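Local coordinates for protein cyclohexadienyl dehydratase (Synthetic construct, PDB 5JOS) that probably dehydrates prephenate and arogenate on the route to phenylalanine, using the scaffold of a periplasmic solute-binding protein, at residues 31-34 against 35-38; 68-71 against 72-75; 178-181 against 182-186; 38-41 against 42-46. All coordinates share one frame; numbering follows the deposited sequence.

Contact 1: residues 31-34 against 35-38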
ATOM      1  N   GLY A  31      -5.243 -10.044   9.333  1.00 38.18           N
ATOM      2  CA  GLY A  31      -6.626  -9.741   9.770  1.00 38.11           C
ATOM      3  C   GLY A  31      -6.736  -8.606  10.792  1.00 38.71           C
ATOM      4  O   GLY A  31      -7.764  -8.429  11.410  1.00 38.20           O
ATOM      5  N   ASP A  32      -5.673  -7.825  10.945  1.00 36.58           N
ATOM      6  CA  ASP A  32      -5.655  -6.715  11.906  1.00 38.25           C
ATOM      7  C   ASP A  32      -5.196  -5.399  11.309  1.00 38.59           C
ATOM      8  O   ASP A  32      -4.761  -4.499  12.026  1.00 38.57           O
ATOM      9  CB  ASP A  32      -4.783  -7.100  13.102  1.00 39.61           C
ATOM     10  CG  ASP A  32      -3.309  -7.264  12.738  1.00 37.84           C
ATOM     11  OD1 ASP A  32      -2.913  -6.935  11.620  1.00 35.73           O
ATOM     12  OD2 ASP A  32      -2.531  -7.696  13.605  1.00 41.22           O
ATOM     13  N   TYR A  33      -5.365  -5.288   9.997  1.00 35.23           N
ATOM     14  CA  TYR A  33      -4.832  -4.182   9.257  1.00 33.70           C
ATOM     15  C   TYR A  33      -5.746  -3.640   8.158  1.00 32.96           C
ATOM     16  O   TYR A  33      -5.569  -3.960   6.972  1.00 34.63           O
ATOM     17  CB  TYR A  33      -3.481  -4.613   8.659  1.00 33.14           C
ATOM     18  CG  TYR A  33      -2.708  -3.525   7.932  1.00 32.67           C
ATOM     19  CD1 TYR A  33      -2.926  -2.157   8.138  1.00 32.21           C
ATOM     20  CD2 TYR A  33      -1.687  -3.879   7.050  1.00 31.12           C
ATOM     21  CE1 TYR A  33      -2.130  -1.198   7.494  1.00 32.49           C
ATOM     22  CE2 TYR A  33      -0.944  -2.946   6.401  1.00 29.31           C
ATOM     23  CZ  TYR A  33      -1.140  -1.618   6.614  1.00 31.98           C
ATOM     24  OH  TYR A  33      -0.305  -0.769   5.901  1.00 31.55           O
ATOM     25  N   LYS A  34      -6.611  -2.676   8.499  1.00 34.32           N
ATOM     26  CA  LYS A  34      -7.422  -2.016   7.501  1.00 34.97           C
ATOM     27  C   LYS A  34      -6.543  -1.064   6.777  1.00 36.70           C
ATOM     28  O   LYS A  34      -5.721  -0.455   7.409  1.00 35.69           O
ATOM     29  CB  LYS A  34      -8.511  -1.194   8.085  1.00 41.82           C
ATOM     30  CG  LYS A  34      -9.429  -1.874   9.053  1.00 52.58           C
ATOM     31  CD  LYS A  34     -10.033  -0.812   9.996  1.00 62.17           C
ATOM     32  CE  LYS A  34     -11.525  -0.938  10.125  1.00 73.85           C
ATOM     33  NZ  LYS A  34     -11.858  -2.177  10.848  1.00 74.56           N
ATOM     34  N   PRO A  35      -6.768  -0.897   5.466  1.00 34.38           N
ATOM     35  CA  PRO A  35      -7.906  -1.497   4.738  1.00 34.02           C
ATOM     36  C   PRO A  35      -7.494  -2.789   3.968  1.00 36.35           C
ATOM     37  O   PRO A  35      -8.148  -3.140   2.979  1.00 34.45           O
ATOM     38  CB  PRO A  35      -8.215  -0.392   3.691  1.00 36.16           C
ATOM     39  CG  PRO A  35      -6.786   0.045   3.336  1.00 34.14           C
ATOM     40  CD  PRO A  35      -6.106   0.108   4.666  1.00 33.40           C
ATOM     41  N   PHE A  36      -6.361  -3.406   4.326  1.00 32.55           N
ATOM     42  CA  PHE A  36      -5.826  -4.507   3.532  1.00 33.68           C
ATOM     43  C   PHE A  36      -6.332  -5.895   3.905  1.00 33.53           C
ATOM     44  O   PHE A  36      -6.485  -6.756   3.024  1.00 32.87           O
ATOM     45  CB  PHE A  36      -4.296  -4.499   3.621  1.00 31.71           C
ATOM     46  CG  PHE A  36      -3.674  -3.263   3.046  1.00 30.12           C
ATOM     47  CD1 PHE A  36      -3.482  -3.146   1.692  1.00 27.50           C
ATOM     48  CD2 PHE A  36      -3.299  -2.263   3.824  1.00 29.47           C
ATOM     49  CE1 PHE A  36      -2.961  -2.022   1.174  1.00 30.29           C
ATOM     50  CE2 PHE A  36      -2.737  -1.146   3.289  1.00 30.41           C
ATOM     51  CZ  PHE A  36      -2.566  -1.031   2.001  1.00 28.69           C
ATOM     52  N   SER A  37      -6.504  -6.105   5.194  1.00 32.03           N
ATOM     53  CA  SER A  37      -6.803  -7.379   5.796  1.00 33.82           C
ATOM     54  C   SER A  37      -7.374  -7.231   7.158  1.00 36.06           C
ATOM     55  O   SER A  37      -6.655  -6.957   8.109  1.00 38.22           O
ATOM     56  CB  SER A  37      -5.528  -8.189   5.920  1.00 35.42           C
ATOM     57  OG  SER A  37      -5.776  -9.460   6.542  1.00 37.05           O
ATOM     58  N   TYR A  38      -8.659  -7.491   7.281  1.00 40.98           N
ATOM     59  CA  TYR A  38      -9.329  -7.338   8.526  1.00 44.55           C
ATOM     60  C   TYR A  38     -10.544  -8.180   8.567  1.00 50.39           C
ATOM     61  O   TYR A  38     -10.661  -9.099   7.756  1.00 46.08           O
ATOM     62  CB  TYR A  38      -9.621  -5.879   8.831  1.00 48.84           C
ATOM     63  CG  TYR A  38     -10.467  -5.093   7.856  1.00 51.90           C
ATOM     64  CD1 TYR A  38      -9.933  -4.564   6.651  1.00 49.45           C
ATOM     65  CD2 TYR A  38     -11.786  -4.748   8.188  1.00 50.57           C
ATOM     66  CE1 TYR A  38     -10.710  -3.753   5.793  1.00 51.32           C
ATOM     67  CE2 TYR A  38     -12.564  -3.969   7.319  1.00 55.76           C
ATOM     68  CZ  TYR A  38     -12.026  -3.461   6.136  1.00 50.13           C
ATOM     69  OH  TYR A  38     -12.859  -2.696   5.360  1.00 56.85           O
TER
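Tyr33 and Ser37 face each other across a tight reversal of the chain as a single antiparallel hydrogen-bonded pair, their CA atoms 5.1 Å apart. Tyr33 N donates to Ser37 O at 2.8 Å. Tyr33 O is gripped twice, by Phe36 N at 2.8 Å in the carbonyl plane on a lone pair, and by Ser37 N from above that plane. Two classic beta bulges follow: Asp32 and Tyr33 both oppose Ser37, while Phe36 and Ser37 both oppose Tyr33. A cis peptide before Pro35 lies at the bend. Gly31 N donates to Ser37 OG at 2.9 Å, and the same hydroxyl is hydrogen-bonded to Thr29.

Among the side chains, Phe36 CD2 sits over one face of the Tyr33 ring near its rim, 3.6 Å from Tyr33 CE2, with the ring planes at 48°; the Tyr33 hydroxyl goes on to Lys209. Lys34 CG makes a CH-pi contact with Tyr38, whose chi1 of 59° holds the ring with one face toward that carbon. The lysine then bends, bringing NZ to 3.7 Å from Tyr38 CD2. With a serine replacing Tyr38, the Lys34 methylenes would lose their ring face and the lysine side chain would probably be freer to turn. The bonds on Tyr33 O and Ser37 O are consistent with a well-defined loop between strands 24-29 and 38-39, with Phe36 against a face of Tyr33 and Lys34 against a face of Tyr38.

Contact 2: residues 68-71 against 72-75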
ATOM      1  N   PRO A  68      -4.190 -17.640   9.255  1.00 42.85           N
ATOM      2  CA  PRO A  68      -3.938 -16.602  10.237  1.00 43.94           C
ATOM      3  C   PRO A  68      -2.423 -16.552  10.550  1.00 47.82           C
ATOM      4  O   PRO A  68      -1.799 -17.587  10.693  1.00 47.87           O
ATOM      5  CB  PRO A  68      -4.704 -17.046  11.475  1.00 47.91           C
ATOM      6  CG  PRO A  68      -5.677 -18.118  11.028  1.00 51.22           C
ATOM      7  CD  PRO A  68      -5.221 -18.610   9.686  1.00 46.68           C
ATOM      8  N   THR A  69      -1.833 -15.365  10.531  1.00 43.75           N
ATOM      9  CA  THR A  69      -0.507 -15.166  11.063  1.00 46.70           C
ATOM     10  C   THR A  69      -0.568 -13.814  11.816  1.00 46.71           C
ATOM     11  O   THR A  69      -1.619 -13.126  11.808  1.00 42.28           O
ATOM     12  CB  THR A  69       0.557 -15.231   9.931  1.00 41.45           C
ATOM     13  OG1 THR A  69       1.898 -15.252  10.449  1.00 42.27           O
ATOM     14  CG2 THR A  69       0.454 -14.085   9.070  1.00 42.44           C
ATOM     15  N   THR A  70       0.534 -13.444  12.451  1.00 45.13           N
ATOM     16  CA  THR A  70       0.602 -12.211  13.233  1.00 41.46           C
ATOM     17  C   THR A  70       1.915 -11.517  12.881  1.00 41.56           C
ATOM     18  O   THR A  70       2.865 -12.152  12.361  1.00 40.77           O
ATOM     19  CB  THR A  70       0.660 -12.495  14.748  1.00 42.37           C
ATOM     20  OG1 THR A  70       1.931 -13.055  15.034  1.00 45.38           O
ATOM     21  CG2 THR A  70      -0.447 -13.507  15.239  1.00 44.81           C
ATOM     22  N   TRP A  71       2.027 -10.237  13.215  1.00 35.95           N
ATOM     23  CA  TRP A  71       3.234  -9.532  12.819  1.00 36.72           C
ATOM     24  C   TRP A  71       4.500 -10.126  13.443  1.00 34.83           C
ATOM     25  O   TRP A  71       5.487 -10.205  12.749  1.00 37.77           O
ATOM     26  CB  TRP A  71       3.109  -7.996  13.022  1.00 36.02           C
ATOM     27  CG  TRP A  71       1.991  -7.454  12.151  1.00 33.85           C
ATOM     28  CD1 TRP A  71       0.682  -7.246  12.532  1.00 35.15           C
ATOM     29  CD2 TRP A  71       2.043  -7.217  10.769  1.00 33.03           C
ATOM     30  NE1 TRP A  71      -0.042  -6.850  11.461  1.00 34.95           N
ATOM     31  CE2 TRP A  71       0.752  -6.837  10.362  1.00 30.24           C
ATOM     32  CE3 TRP A  71       3.061  -7.266   9.814  1.00 33.02           C
ATOM     33  CZ2 TRP A  71       0.452  -6.538   9.076  1.00 33.21           C
ATOM     34  CZ3 TRP A  71       2.745  -7.013   8.548  1.00 34.93           C
ATOM     35  CH2 TRP A  71       1.446  -6.623   8.174  1.00 31.76           C
ATOM     36  N   PRO A  72       4.446 -10.578  14.700  1.00 38.79           N
ATOM     37  CA  PRO A  72       5.545 -11.199  15.384  1.00 42.49           C
ATOM     38  C   PRO A  72       5.921 -12.556  14.823  1.00 47.47           C
ATOM     39  O   PRO A  72       7.007 -12.953  14.986  1.00 48.88           O
ATOM     40  CB  PRO A  72       4.997 -11.422  16.820  1.00 46.13           C
ATOM     41  CG  PRO A  72       4.041 -10.285  16.979  1.00 45.35           C
ATOM     42  CD  PRO A  72       3.347 -10.302  15.661  1.00 39.76           C
ATOM     43  N   THR A  73       5.040 -13.264  14.158  1.00 46.53           N
ATOM     44  CA  THR A  73       5.419 -14.579  13.632  1.00 44.83           C
ATOM     45  C   THR A  73       5.375 -14.634  12.122  1.00 42.48           C
ATOM     46  O   THR A  73       5.485 -15.699  11.531  1.00 44.20           O
ATOM     47  CB  THR A  73       4.421 -15.625  14.130  1.00 44.64           C
ATOM     48  OG1 THR A  73       3.124 -15.208  13.740  1.00 41.68           O
ATOM     49  CG2 THR A  73       4.504 -15.766  15.648  1.00 45.32           C
ATOM     50  N   LEU A  74       5.203 -13.498  11.476  1.00 41.49           N
ATOM     51  CA  LEU A  74       5.023 -13.505  10.031  1.00 39.64           C
ATOM     52  C   LEU A  74       6.203 -14.163   9.325  1.00 44.40           C
ATOM     53  O   LEU A  74       6.043 -14.932   8.364  1.00 43.92           O
ATOM     54  CB  LEU A  74       4.984 -12.085   9.562  1.00 39.61           C
ATOM     55  CG  LEU A  74       4.814 -11.794   8.089  1.00 41.88           C
ATOM     56  CD1 LEU A  74       3.439 -12.296   7.614  1.00 42.95           C
ATOM     57  CD2 LEU A  74       4.941 -10.299   7.790  1.00 42.21           C
ATOM     58  N   MET A  75       7.406 -13.795   9.756  1.00 46.96           N
ATOM     59  CA  MET A  75       8.582 -14.201   9.025  1.00 47.97           C
ATOM     60  C   MET A  75       8.848 -15.654   9.332  1.00 47.09           C
ATOM     61  O   MET A  75       9.194 -16.381   8.410  1.00 44.17           O
ATOM     62  CB  MET A  75       9.828 -13.327   9.359  1.00 51.36           C
ATOM     63  CG  MET A  75       9.700 -11.818   9.012  1.00 56.87           C
ATOM     64  SD  MET A  75       9.007 -11.667   7.295  1.00 67.26           S
ATOM     65  CE  MET A  75      10.223 -12.782   6.457  1.00 66.77           C
TER
HETATM   66  O   HOH W   1       7.635 -11.719  11.772  1.00 48.77           O
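Trp71 and Leu74 run side by side, pointing the same way, and Leu74 CD2 approaches the indole obliquely at 4.0 Å from CZ3. This is the entry to a helix in a strand-loop-helix connection, from strand 63-68 into helix 74-79. The indole also touches Thr30 and Arg96 of helix 94-97, and Trp71 NE1 is hydrogen-bonded to Asp32 OD1. Pro72 offers the other ring: Thr70 OG1 stands 3.2 Å from its CD, the two side chains crossing at about a right angle.

The turn itself is held by Thr73 N, which donates to Thr70 O at 3.0 Å from well above the carbonyl plane and with a bent N-H angle of 139°. Beside it the two hydroxyls Thr70 OG1 and Thr73 OG1 are hydrogen-bonded at 2.8 Å. Both have OG1 lodged between backbone N and carbonyl carbon (chi1 70° and 56°), which turns them toward one another. Thr73 occupies the N-cap position, yet its hydroxyl makes no capping bond; instead it and Thr69 OG1 both hydrogen-bond to Asp77 OD2, which ties the loop to the first helical turn.

On the buried side Thr69 CG2 packs 3.8 Å from Leu74 CD1, and Met212 of strand 205-213 also touches Leu74. At the helix start a water bridges the backbone, donating to Trp71 O at 2.8 Å and accepting from Met75 N at 2.9 Å.

Contact 3: residues 178-181 against 182-186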
ATOM      1  N   MET A 178      -1.431  20.039   3.232  1.00 31.96           N
ATOM      2  CA  MET A 178      -0.862  19.443   4.428  1.00 29.10           C
ATOM      3  C   MET A 178      -0.003  18.285   3.975  1.00 31.60           C
ATOM      4  O   MET A 178      -0.458  17.513   3.155  1.00 30.71           O
ATOM      5  CB  MET A 178      -1.975  18.945   5.366  1.00 28.46           C
ATOM      6  CG  MET A 178      -1.402  18.197   6.557  1.00 30.86           C
ATOM      7  SD  MET A 178      -2.825  17.576   7.463  1.00 35.21           S
ATOM      8  CE  MET A 178      -1.951  16.613   8.693  1.00 35.74           C
ATOM      9  N   ILE A 179       1.255  18.226   4.442  1.00 30.17           N
ATOM     10  CA  ILE A 179       2.143  17.106   4.211  1.00 31.24           C
ATOM     11  C   ILE A 179       2.062  16.181   5.358  1.00 32.13           C
ATOM     12  O   ILE A 179       2.275  16.608   6.486  1.00 29.37           O
ATOM     13  CB  ILE A 179       3.629  17.515   4.085  1.00 31.93           C
ATOM     14  CG1 ILE A 179       3.760  18.527   2.991  1.00 32.83           C
ATOM     15  CG2 ILE A 179       4.520  16.340   3.834  1.00 30.30           C
ATOM     16  CD1 ILE A 179       3.374  18.057   1.599  1.00 37.58           C
ATOM     17  N   THR A 180       1.731  14.904   5.058  1.00 29.53           N
ATOM     18  CA  THR A 180       1.588  13.911   6.095  1.00 29.95           C
ATOM     19  C   THR A 180       1.832  12.525   5.507  1.00 30.00           C
ATOM     20  O   THR A 180       1.839  12.381   4.293  1.00 30.21           O
ATOM     21  CB  THR A 180       0.193  14.049   6.719  1.00 31.99           C
ATOM     22  OG1 THR A 180       0.071  13.201   7.843  1.00 33.17           O
ATOM     23  CG2 THR A 180      -0.838  13.710   5.763  1.00 30.21           C
ATOM     24  N   ASP A 181       1.989  11.504   6.356  1.00 30.61           N
ATOM     25  CA  ASP A 181       2.018  10.118   5.861  1.00 32.94           C
ATOM     26  C   ASP A 181       0.815   9.751   5.034  1.00 30.68           C
ATOM     27  O   ASP A 181      -0.295  10.184   5.321  1.00 29.79           O
ATOM     28  CB  ASP A 181       2.120   9.094   6.984  1.00 37.45           C
ATOM     29  CG  ASP A 181       3.451   9.147   7.699  1.00 41.18           C
ATOM     30  OD1 ASP A 181       4.469   9.522   7.138  1.00 42.07           O
ATOM     31  OD2 ASP A 181       3.476   8.806   8.852  1.00 45.73           O
ATOM     32  N   THR A 182       1.041   8.859   4.067  1.00 31.55           N
ATOM     33  CA  THR A 182       0.030   8.439   3.147  1.00 29.72           C
ATOM     34  C   THR A 182      -1.245   7.965   3.890  1.00 33.21           C
ATOM     35  O   THR A 182      -2.383   8.382   3.544  1.00 28.53           O
ATOM     36  CB  THR A 182       0.529   7.381   2.220  1.00 31.51           C
ATOM     37  OG1 THR A 182       1.625   7.936   1.499  1.00 31.08           O
ATOM     38  CG2 THR A 182      -0.570   6.938   1.268  1.00 33.19           C
ATOM     39  N   VAL A 183      -1.059   7.127   4.898  1.00 31.74           N
ATOM     40  CA  VAL A 183      -2.185   6.564   5.573  1.00 32.89           C
ATOM     41  C   VAL A 183      -3.075   7.619   6.167  1.00 31.67           C
ATOM     42  O   VAL A 183      -4.272   7.556   6.046  1.00 34.71           O
ATOM     43  CB  VAL A 183      -1.788   5.507   6.610  1.00 35.06           C
ATOM     44  CG1 VAL A 183      -1.115   6.099   7.825  1.00 37.33           C
ATOM     45  CG2 VAL A 183      -3.055   4.750   6.975  1.00 39.75           C
ATOM     46  N   GLU A 184      -2.503   8.644   6.752  1.00 32.24           N
ATOM     47  CA  GLU A 184      -3.268   9.715   7.294  1.00 32.21           C
ATOM     48  C   GLU A 184      -3.949  10.561   6.257  1.00 34.08           C
ATOM     49  O   GLU A 184      -5.086  10.959   6.473  1.00 31.47           O
ATOM     50  CB  GLU A 184      -2.386  10.676   8.085  1.00 34.02           C
ATOM     51  CG  GLU A 184      -1.873   9.980   9.290  1.00 44.27           C
ATOM     52  CD  GLU A 184      -1.043  10.886  10.143  1.00 53.12           C
ATOM     53  OE1 GLU A 184      -0.044  10.338  10.582  1.00 58.10           O
ATOM     54  OE2 GLU A 184      -1.413  12.077  10.387  1.00 67.16           O
ATOM     55  N   ALA A 185      -3.247  10.927   5.216  1.00 27.58           N
ATOM     56  CA  ALA A 185      -3.891  11.663   4.116  1.00 30.55           C
ATOM     57  C   ALA A 185      -5.095  10.963   3.629  1.00 32.64           C
ATOM     58  O   ALA A 185      -6.125  11.600   3.408  1.00 30.55           O
ATOM     59  CB  ALA A 185      -2.970  11.896   2.923  1.00 28.62           C
ATOM     60  N   LEU A 186      -4.970   9.654   3.402  1.00 33.27           N
ATOM     61  CA  LEU A 186      -6.051   8.924   2.829  1.00 31.97           C
ATOM     62  C   LEU A 186      -7.268   8.892   3.766  1.00 33.10           C
ATOM     63  O   LEU A 186      -8.425   8.881   3.328  1.00 30.79           O
ATOM     64  CB  LEU A 186      -5.666   7.492   2.522  1.00 33.26           C
ATOM     65  CG  LEU A 186      -4.614   7.339   1.410  1.00 36.63           C
ATOM     66  CD1 LEU A 186      -4.247   5.862   1.323  1.00 42.75           C
ATOM     67  CD2 LEU A 186      -5.158   7.770   0.087  1.00 37.59           C
TER
HETATM   68  O   HOH W   2       2.389  12.045   9.431  1.00 39.48           O
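Thr182 follows Asp181 with an abrupt change of direction: the axes of strand 178-181 and helix 182-186 approach to 5.2 Å and run at 120°. The Thr182 hydroxyl, beside its own backbone N at chi1 -60°, is hydrogen-bonded to Thr112 OG1 and Gly110 N, anchoring the helix start to strand 111-116 and the residue before it. Val183 barely touches Asp181.

Glu184 extends across Thr180, its CB 3.5 Å from Thr180 OG1 and its OE2 3.2 Å from the same hydroxyl. A water ties this side chain to the backbone, donating to Glu184 OE1 and accepting from Asp181 N at 3.1 Å. Asp181 OD2 and Glu184 OE1 come within 4.2 Å, while Asp181 OD1 makes a salt bridge with Lys111.

Ala185 closes the first helical turn: its N donates to Asp181 O at 3.0 Å, almost straight at 173°, and its CB packs 4.0 Å from Thr180 CG2. Asp181 is the N-cap residue, without a capping side-chain bond, and a citric acid, probably from the crystallisation liquor, lies about 4 Å from its side chain. This is the beta-alpha junction of an alpha/beta lobe, where the middle strand of a five-stranded mixed sheet passes into helix 182-190.

Contact 4: residues 38-41 against 42-46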
ATOM      1  N   TYR A  38      -8.659  -7.491   7.281  1.00 40.98           N
ATOM      2  CA  TYR A  38      -9.329  -7.338   8.526  1.00 44.55           C
ATOM      3  C   TYR A  38     -10.544  -8.180   8.567  1.00 50.39           C
ATOM      4  O   TYR A  38     -10.661  -9.099   7.756  1.00 46.08           O
ATOM      5  CB  TYR A  38      -9.621  -5.879   8.831  1.00 48.84           C
ATOM      6  CG  TYR A  38     -10.467  -5.093   7.856  1.00 51.90           C
ATOM      7  CD1 TYR A  38      -9.933  -4.564   6.651  1.00 49.45           C
ATOM      8  CD2 TYR A  38     -11.786  -4.748   8.188  1.00 50.57           C
ATOM      9  CE1 TYR A  38     -10.710  -3.753   5.793  1.00 51.32           C
ATOM     10  CE2 TYR A  38     -12.564  -3.969   7.319  1.00 55.76           C
ATOM     11  CZ  TYR A  38     -12.026  -3.461   6.136  1.00 50.13           C
ATOM     12  OH  TYR A  38     -12.859  -2.696   5.360  1.00 56.85           O
ATOM     13  N   ARG A  39     -11.430  -7.926   9.532  1.00 63.02           N
ATOM     14  CA  ARG A  39     -12.651  -8.786   9.692  1.00 64.02           C
ATOM     15  C   ARG A  39     -13.918  -7.945   9.431  1.00 69.97           C
ATOM     16  O   ARG A  39     -14.013  -6.825   9.960  1.00 66.42           O
ATOM     17  CB  ARG A  39     -12.774  -9.450  11.092  1.00 63.55           C
ATOM     18  CG  ARG A  39     -11.606 -10.216  11.643  1.00 57.65           C
ATOM     19  CD  ARG A  39     -11.147 -11.214  10.625  1.00 63.59           C
ATOM     20  NE  ARG A  39     -10.302 -12.263  11.214  1.00 67.70           N
ATOM     21  CZ  ARG A  39     -10.497 -13.589  11.091  1.00 74.58           C
ATOM     22  NH1 ARG A  39     -11.516 -14.096  10.383  1.00 79.66           N
ATOM     23  NH2 ARG A  39      -9.660 -14.439  11.681  1.00 73.16           N
ATOM     24  N   ASP A  40     -14.865  -8.467   8.623  1.00 67.77           N
ATOM     25  CA  ASP A  40     -16.211  -7.862   8.485  1.00 69.66           C
ATOM     26  C   ASP A  40     -17.078  -8.188   9.742  1.00 75.34           C
ATOM     27  O   ASP A  40     -16.611  -8.970  10.604  1.00 72.34           O
ATOM     28  CB  ASP A  40     -16.892  -8.318   7.170  1.00 73.68           C
ATOM     29  CG  ASP A  40     -17.274  -9.845   7.141  1.00 75.17           C
ATOM     30  OD1 ASP A  40     -17.427 -10.506   8.221  1.00 68.17           O
ATOM     31  OD2 ASP A  40     -17.420 -10.356   5.993  1.00 70.54           O
ATOM     32  N   PRO A  41     -18.318  -7.604   9.845  1.00 77.88           N
ATOM     33  CA  PRO A  41     -19.207  -7.801  11.008  1.00 85.02           C
ATOM     34  C   PRO A  41     -19.453  -9.250  11.460  1.00 91.20           C
ATOM     35  O   PRO A  41     -19.951  -9.454  12.581  1.00 96.44           O
ATOM     36  CB  PRO A  41     -20.536  -7.143  10.559  1.00 86.43           C
ATOM     37  CG  PRO A  41     -20.085  -6.026   9.689  1.00 83.68           C
ATOM     38  CD  PRO A  41     -18.867  -6.555   8.951  1.00 77.49           C
ATOM     39  N   ASP A  42     -19.118 -10.232  10.608  1.00 93.01           N
ATOM     40  CA  ASP A  42     -19.247 -11.676  10.932  1.00 93.07           C
ATOM     41  C   ASP A  42     -17.917 -12.368  11.323  1.00 93.52           C
ATOM     42  O   ASP A  42     -17.940 -13.519  11.809  1.00 93.96           O
ATOM     43  CB  ASP A  42     -19.916 -12.378   9.751  1.00 93.16           C
ATOM     44  CG  ASP A  42     -21.209 -11.677   9.330  1.00 93.75           C
ATOM     45  OD1 ASP A  42     -22.177 -11.685  10.126  1.00 98.62           O
ATOM     46  OD2 ASP A  42     -21.240 -11.082   8.228  1.00 92.51           O
ATOM     47  N   GLY A  43     -16.786 -11.648  11.152  1.00 81.57           N
ATOM     48  CA  GLY A  43     -15.466 -12.171  11.460  1.00 80.17           C
ATOM     49  C   GLY A  43     -14.949 -13.015  10.305  1.00 76.41           C
ATOM     50  O   GLY A  43     -14.116 -13.895  10.496  1.00 81.18           O
ATOM     51  N   GLN A  44     -15.453 -12.772   9.098  1.00 72.03           N
ATOM     52  CA  GLN A  44     -14.806 -13.281   7.876  1.00 65.71           C
ATOM     53  C   GLN A  44     -13.754 -12.263   7.417  1.00 56.90           C
ATOM     54  O   GLN A  44     -13.907 -11.058   7.651  1.00 54.91           O
ATOM     55  CB  GLN A  44     -15.815 -13.324   6.744  1.00 69.55           C
ATOM     56  CG  GLN A  44     -16.978 -14.284   6.926  1.00 82.72           C
ATOM     57  CD  GLN A  44     -16.496 -15.635   7.402  1.00 85.22           C
ATOM     58  OE1 GLN A  44     -16.748 -16.022   8.543  1.00 87.69           O
ATOM     59  NE2 GLN A  44     -15.751 -16.340   6.548  1.00 84.57           N
ATOM     60  N   TYR A  45     -12.811 -12.711   6.598  1.00 50.70           N
ATOM     61  CA  TYR A  45     -11.768 -11.841   6.108  1.00 49.65           C
ATOM     62  C   TYR A  45     -12.279 -10.878   5.061  1.00 46.91           C
ATOM     63  O   TYR A  45     -13.029 -11.241   4.176  1.00 45.64           O
ATOM     64  CB  TYR A  45     -10.624 -12.630   5.496  1.00 47.40           C
ATOM     65  CG  TYR A  45      -9.768 -13.276   6.516  1.00 46.97           C
ATOM     66  CD1 TYR A  45      -8.872 -12.527   7.262  1.00 45.79           C
ATOM     67  CD2 TYR A  45      -9.861 -14.642   6.780  1.00 48.94           C
ATOM     68  CE1 TYR A  45      -8.081 -13.117   8.245  1.00 43.95           C
ATOM     69  CE2 TYR A  45      -9.028 -15.247   7.725  1.00 50.73           C
ATOM     70  CZ  TYR A  45      -8.132 -14.467   8.455  1.00 47.52           C
ATOM     71  OH  TYR A  45      -7.289 -15.065   9.394  1.00 47.21           O
ATOM     72  N   THR A  46     -11.858  -9.633   5.176  1.00 45.12           N
ATOM     73  CA  THR A  46     -12.238  -8.611   4.232  1.00 43.01           C
ATOM     74  C   THR A  46     -11.059  -7.653   4.036  1.00 42.66           C
ATOM     75  O   THR A  46     -10.186  -7.532   4.917  1.00 40.49           O
ATOM     76  CB  THR A  46     -13.544  -7.931   4.661  1.00 46.41           C
ATOM     77  OG1 THR A  46     -13.934  -6.999   3.673  1.00 53.47           O
ATOM     78  CG2 THR A  46     -13.452  -7.135   5.972  1.00 50.23           C
TER
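Tyr38 and Thr46 exchange backbone hydrogen bonds as an antiparallel pair, Tyr38 N to Thr46 O at 2.8 Å and Thr46 N to Tyr38 O at 2.9 Å. Farther out, Asp40 N donates to Gln44 O and Gly43 N to Asp40 O at 2.7 Å, closing a type I turn. With Gly43 at positive phi (82°), this is a 3:5 hairpin with a G1 bulge.

Side-chain to backbone bonds centre on Asp40 OD1, which accepts Asp42 N at 2.9 Å, an Asx turn, and Gln44 N at 3.1 Å from the opposite face of the carboxylate plane. Were an alanine to stand at Asp40, both amides would lose this shared acceptor and the turn would probably be held less firmly.

Ring contacts clamp the strands. The Arg39 guanidinium lies flat on Tyr45, planes 14° apart and CZ 3.9 Å from the ring centroid, a cation-pi stack. The bend at chi2 (-52°) lays the guanidinium alongside and against that ring. Thr46 CG2 makes a CH-pi contact 3.6 Å from Tyr38 CE2, on the ring face away from Lys34.

The hairpin stands at the surface: Tyr45 meets Phe66 of strand 63-68, and Tyr38 and Thr46 both touch Trp244 of helix 236-245.

How the contacts relate
From the N terminus, contact 1 closes the loop that follows strand 24-29, and contact 4 starts on its last residue, Tyr38, to close the hairpin before helix 48-60. Contacts 2 and 3 follow in series, one turning strand 63-68 into helix 74-79, the other at the end of strand 177-181; none nests within another. Contacts 1, 2 and 4 tie these first three connections into one cluster: Tyr33 CD2 packs 4.0 Å from Trp71 CZ2, and Tyr45 OH lies against Pro68 CA. Contact 3 belongs to the five-stranded sheet and touches none of them, its centre about 18 Å from that of contact 1 and about 26 Å from those of contacts 2 and 4.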